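Hypothetical methylmalonyl-CoA decarboxylase alpha subunit (Sulfolobus tokodaii, PDB 1X0U) is a putative carboxyl transferase subunit of the crotonase-like superfamily, built as a six-chain assembly in which each chain carries two mixed beta-sheets. Local coordinates at residues 19-24 with 75-80. Residues are numbered along the deposited sequence; the frame is centred on the assembly and turned at random.
Sequences KEKAYK and RFYGDG
The type II beta turn from Phe76 to Asp79 presents its second residue, Tyr77, to the C-terminal part of helix 8-23, where Lys21 and Ala22 receive it. Among CA atoms, those of Ala22 and Tyr77 lie nearest across the contact, at 5.3 Å. The alanine methyl makes the closer contact: Ala22 CB is 3.6 Å from Tyr77 CB and 3.9 Å from Tyr77 CD2, so it covers the root of the aromatic side chain and comes at the ring obliquely. Lys21 meets the far part of the same ring at its edge, near the ring plane, with Lys21 CD 3.8 Å from Tyr77 CE2. Its chain crosses the tyrosine side chain at about a right angle. With CG anti to the backbone N (chi1 171°) the lysine runs out extended and bends only at chi4, which places its methylenes, and not NZ, against the ring.

The turn itself is closed by Asp79 N donating to Phe76 O at 3.0 Å, and Gly78 fills its third position with the positive phi (94°) usual for type II. In this crotonase-like fold the contact joins helix 8-23 to the loop that runs into strand 81-88 of the N-terminal mixed sheet. The polar link is made by one water, which donates to Ala22 O at 2.7 Å and to Tyr77 O at 2.9 Å, bridging two backbone carbonyls that could not bond to each other.

Around this pair, Phe61 packs edge-to-face with the Tyr77 ring and Glu481 of the second subunit also touches that tyrosine. One helical turn earlier, Lys19 forms a salt bridge with Asp487 of the second subunit.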
# COMPACT_ATOMS: atom_id res chain seq x y z
N LYS A 19 -21.44 43.93 5.92
CA LYS A 19 -21.98 42.70 5.36
C LYS A 19 -23.23 42.97 4.53
O LYS A 19 -23.38 42.42 3.44
CB LYS A 19 -22.29 41.70 6.47
CG LYS A 19 -21.06 40.91 6.89
CD LYS A 19 -21.38 39.87 7.93
CE LYS A 19 -20.17 38.99 8.19
NZ LYS A 19 -20.47 37.93 9.19
N GLU A 20 -24.10 43.82 5.04
CA GLU A 20 -25.32 44.18 4.33
C GLU A 20 -24.92 44.86 3.01
O GLU A 20 -25.62 44.76 2.01
CB GLU A 20 -26.18 45.12 5.19
CG GLU A 20 -27.08 44.41 6.23
CD GLU A 20 -26.34 43.40 7.13
OE1 GLU A 20 -26.55 43.43 8.37
OE2 GLU A 20 -25.57 42.58 6.60
N LYS A 21 -23.77 45.53 3.02
CA LYS A 21 -23.26 46.19 1.82
C LYS A 21 -22.74 45.13 0.85
O LYS A 21 -22.99 45.19 -0.35
CB LYS A 21 -22.12 47.13 2.19
CG LYS A 21 -21.36 47.71 1.00
CD LYS A 21 -20.10 48.45 1.46
CE LYS A 21 -19.26 48.92 0.28
NZ LYS A 21 -19.98 49.93 -0.54
N ALA A 22 -22.01 44.16 1.38
CA ALA A 22 -21.44 43.09 0.57
C ALA A 22 -22.54 42.24 -0.07
O ALA A 22 -22.42 41.85 -1.23
CB ALA A 22 -20.53 42.20 1.43
N TYR A 23 -23.61 42.00 0.68
CA TYR A 23 -24.70 41.18 0.17
C TYR A 23 -25.40 41.78 -1.05
O TYR A 23 -25.83 41.04 -1.93
CB TYR A 23 -25.73 40.90 1.28
CG TYR A 23 -25.15 40.14 2.45
CD1 TYR A 23 -23.99 39.37 2.31
CD2 TYR A 23 -25.77 40.16 3.70
CE1 TYR A 23 -23.46 38.66 3.38
CE2 TYR A 23 -25.25 39.45 4.78
CZ TYR A 23 -24.09 38.70 4.61
OH TYR A 23 -23.55 38.01 5.67
N LYS A 24 -25.48 43.11 -1.12
CA LYS A 24 -26.13 43.79 -2.24
C LYS A 24 -25.42 43.58 -3.58
O LYS A 24 -26.00 43.83 -4.64
CB LYS A 24 -26.24 45.29 -1.97
CG LYS A 24 -27.37 45.70 -1.03
CD LYS A 24 -28.69 45.87 -1.79
CE LYS A 24 -29.85 46.21 -0.85
NZ LYS A 24 -30.33 45.02 -0.07
N ARG A 75 -13.91 48.03 -6.21
CA ARG A 75 -13.66 46.94 -5.28
C ARG A 75 -14.94 46.41 -4.63
O ARG A 75 -15.34 46.85 -3.55
CB ARG A 75 -12.66 47.38 -4.19
CG ARG A 75 -11.22 46.99 -4.50
CD ARG A 75 -10.69 47.74 -5.71
NE ARG A 75 -9.43 47.20 -6.23
CZ ARG A 75 -8.30 47.09 -5.53
NH1 ARG A 75 -7.22 46.59 -6.11
NH2 ARG A 75 -8.25 47.49 -4.27
N PHE A 76 -15.58 45.46 -5.30
CA PHE A 76 -16.80 44.85 -4.79
C PHE A 76 -16.42 43.71 -3.85
O PHE A 76 -15.65 42.84 -4.23
CB PHE A 76 -17.62 44.28 -5.94
CG PHE A 76 -18.27 45.32 -6.81
CD1 PHE A 76 -19.44 45.95 -6.41
CD2 PHE A 76 -17.72 45.65 -8.05
CE1 PHE A 76 -20.07 46.88 -7.23
CE2 PHE A 76 -18.34 46.58 -8.88
CZ PHE A 76 -19.52 47.20 -8.47
N TYR A 77 -16.96 43.71 -2.64
CA TYR A 77 -16.66 42.63 -1.70
C TYR A 77 -17.07 41.28 -2.30
O TYR A 77 -18.18 41.14 -2.81
CB TYR A 77 -17.43 42.82 -0.39
CG TYR A 77 -16.91 43.93 0.49
CD1 TYR A 77 -15.58 43.95 0.90
CD2 TYR A 77 -17.76 44.94 0.95
CE1 TYR A 77 -15.11 44.94 1.77
CE2 TYR A 77 -17.31 45.92 1.81
CZ TYR A 77 -15.98 45.92 2.22
OH TYR A 77 -15.55 46.91 3.07
N GLY A 78 -16.17 40.30 -2.24
CA GLY A 78 -16.47 38.99 -2.79
C GLY A 78 -15.99 38.80 -4.22
O GLY A 78 -15.96 37.67 -4.71
N ASP A 79 -15.64 39.90 -4.87
CA ASP A 79 -15.12 39.90 -6.24
C ASP A 79 -15.99 39.20 -7.29
O ASP A 79 -15.48 38.74 -8.31
CB ASP A 79 -13.72 39.29 -6.26
CG ASP A 79 -12.93 39.66 -7.52
OD1 ASP A 79 -12.08 38.87 -7.94
OD2 ASP A 79 -13.15 40.76 -8.07
N GLY A 80 -17.30 39.10 -7.04
CA GLY A 80 -18.18 38.48 -8.01
C GLY A 80 -18.65 37.04 -7.84
O GLY A 80 -19.33 36.51 -8.71
O HOH W 1 -20.57 42.73 -3.03